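Local coordinates for protein GphF (Cystobacter violaceus, PDB 6MFC) that probably acts as a GNAT-like decarboxylase that helps supply the starter unit at the initiation of polyketide biosynthesis, at residues A[48-52]-A[202-206]. Numbering follows the deposited sequence.
Sequences PAPLR and RPEDV. With GOL (glycerol), chain D.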
loop_
_atom_site.group_PDB
_atom_site.type_symbol
_atom_site.label_atom_id
_atom_site.label_comp_id
_atom_site.label_asym_id
_atom_site.label_seq_id
_atom_site.Cartn_x
_atom_site.Cartn_y
_atom_site.Cartn_z
ATOM N N PRO A 48 0.918 -8.264 11.883
ATOM C CA PRO A 48 0.543 -9.445 12.665
ATOM C C PRO A 48 0.040 -10.555 11.756
ATOM O O PRO A 48 -0.304 -10.336 10.592
ATOM C CB PRO A 48 -0.569 -8.928 13.583
ATOM C CG PRO A 48 -1.144 -7.767 12.845
ATOM C CD PRO A 48 -0.003 -7.135 12.102
ATOM N N ALA A 49 -0.010 -11.763 12.320
ATOM C CA ALA A 49 -0.307 -12.969 11.546
ATOM C C ALA A 49 -1.538 -12.860 10.651
ATOM O O ALA A 49 -1.446 -13.246 9.475
ATOM C CB ALA A 49 -0.430 -14.164 12.502
ATOM N N PRO A 50 -2.695 -12.363 11.111
ATOM C CA PRO A 50 -3.868 -12.328 10.218
ATOM C C PRO A 50 -3.713 -11.404 9.020
ATOM O O PRO A 50 -4.460 -11.563 8.045
ATOM C CB PRO A 50 -5.000 -11.850 11.138
ATOM C CG PRO A 50 -4.535 -12.169 12.513
ATOM C CD PRO A 50 -3.058 -11.948 12.478
ATOM N N LEU A 51 -2.783 -10.452 9.049
ATOM C CA LEU A 51 -2.640 -9.474 7.977
ATOM C C LEU A 51 -1.377 -9.678 7.149
ATOM O O LEU A 51 -1.003 -8.784 6.382
ATOM C CB LEU A 51 -2.667 -8.051 8.542
ATOM C CG LEU A 51 -4.010 -7.482 9.012
ATOM C CD1 LEU A 51 -4.369 -7.974 10.408
ATOM C CD2 LEU A 51 -3.994 -5.961 8.963
ATOM N N ARG A 52 -0.716 -10.825 7.275
ATOM C CA ARG A 52 0.511 -11.087 6.535
ATOM C C ARG A 52 0.205 -11.750 5.200
ATOM O O ARG A 52 -0.633 -12.653 5.115
ATOM C CB ARG A 52 1.455 -11.984 7.337
ATOM C CG ARG A 52 1.860 -11.433 8.682
ATOM C CD ARG A 52 3.032 -12.209 9.248
ATOM N NE ARG A 52 3.363 -11.790 10.606
ATOM C CZ ARG A 52 3.382 -12.604 11.654
ATOM N NH1 ARG A 52 3.100 -13.891 11.503
ATOM N NH2 ARG A 52 3.694 -12.135 12.853
ATOM N N ARG A 202 -11.334 -6.211 3.076
ATOM C CA ARG A 202 -10.398 -7.088 3.781
ATOM C C ARG A 202 -11.052 -7.517 5.084
ATOM O O ARG A 202 -10.810 -6.931 6.146
ATOM C CB ARG A 202 -9.068 -6.375 4.027
ATOM C CG ARG A 202 -7.913 -7.271 4.428
ATOM C CD ARG A 202 -6.630 -6.461 4.502
ATOM N NE ARG A 202 -5.463 -7.287 4.785
ATOM C CZ ARG A 202 -4.227 -6.812 4.901
ATOM N NH1 ARG A 202 -3.999 -5.513 4.761
ATOM N NH2 ARG A 202 -3.219 -7.633 5.160
ATOM N N PRO A 203 -11.901 -8.548 5.039
ATOM C CA PRO A 203 -12.699 -8.903 6.226
ATOM C C PRO A 203 -11.878 -9.240 7.459
ATOM O O PRO A 203 -12.393 -9.099 8.576
ATOM C CB PRO A 203 -13.511 -10.116 5.752
ATOM C CG PRO A 203 -13.582 -9.961 4.270
ATOM C CD PRO A 203 -12.271 -9.354 3.863
ATOM N N GLU A 204 -10.630 -9.682 7.305
ATOM C CA GLU A 204 -9.794 -9.954 8.469
ATOM C C GLU A 204 -9.231 -8.688 9.099
ATOM O O GLU A 204 -8.674 -8.759 10.200
ATOM C CB GLU A 204 -8.646 -10.897 8.095
ATOM C CG GLU A 204 -7.666 -10.335 7.077
ATOM C CD GLU A 204 -8.090 -10.594 5.645
ATOM O OE1 GLU A 204 -9.268 -10.948 5.422
ATOM O OE2 GLU A 204 -7.241 -10.450 4.740
ATOM N N ASP A 205 -9.363 -7.538 8.434
ATOM C CA ASP A 205 -8.908 -6.258 8.974
ATOM C C ASP A 205 -10.031 -5.685 9.833
ATOM O O ASP A 205 -10.789 -4.801 9.427
ATOM C CB ASP A 205 -8.510 -5.317 7.843
ATOM C CG ASP A 205 -7.698 -4.132 8.324
ATOM O OD1 ASP A 205 -7.475 -4.012 9.548
ATOM O OD2 ASP A 205 -7.277 -3.321 7.470
ATOM N N VAL A 206 -10.135 -6.214 11.054
ATOM C CA VAL A 206 -11.233 -5.844 11.941
ATOM C C VAL A 206 -11.091 -4.407 12.430
ATOM O O VAL A 206 -12.095 -3.724 12.668
ATOM C CB VAL A 206 -11.318 -6.832 13.119
ATOM C CG1 VAL A 206 -12.578 -6.586 13.935
ATOM C CG2 VAL A 206 -11.275 -8.262 12.613
HETATM C C1 GOL D . -0.759 -6.552 1.742
HETATM O O1 GOL D . 0.310 -5.708 1.452
HETATM C C2 GOL D . -0.228 -7.624 2.718
HETATM O O2 GOL D . -1.180 -8.597 2.993
HETATM C C3 GOL D . 0.190 -6.832 3.980
HETATM O O3 GOL D . -0.853 -5.960 4.275
HETATM O O HOH W 1 -4.551 -10.124 5.257
#
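A glycerol-occupied site bordered by two loops of the GNAT fold brings Leu-51 and Arg-202 together: residues 48-52 lie in the loop between helices 36-46 and 55-64, and residues 202-206 belong to the connection between strands 193-198 and 212-218. Arg-202 does the reaching. Its CG lies opposite the backbone N (chi1 -165°), and the chain runs straight on to NE, carrying the guanidinium across to Leu-51. There Arg-202 NH2 comes within 2.8 Å of Leu-51 O, while the leucine branch crosses at roughly a right angle and covers one guanidinium face, with Leu-51 CD2 4.1 Å above the plane and over its centre. Asp-205 OD1 meets the same methyl from the flank, 4.0 Å from Leu-51 CD2; the carboxylate itself is engaged by Arg-154, through a salt bridge to OD2.

A single water completes the polar link. It accepts from Arg-202 NH2 at 2.8 Å and donates to both Pro-50 O and Glu-204 OE2, so the two loops share it. Glu-204 folds back at chi2 (-87°), which places OE2 in the plane of the guanidinium at its edge, in a long salt bridge of 3.6 Å to Arg-202 NE. The type I turn from Arg-202 to Asp-205, closed by Asp-205 N to Arg-202 O, keeps these two side chains on one short piece of backbone.

Glycerol, probably from the crystallisation liquor, receives bent hydrogen bonds at O3 from Arg-202 NH1 and NH2, the one from Arg-202 NH2 to glycerol O3 being 3.0 Å long; His-98 NE2 and Leu-115 O of strand 111-119 also bind it. With water, carboxylate and glycerol at its edges and the leucine side chain over one face, the guanidinium has little room to rotate.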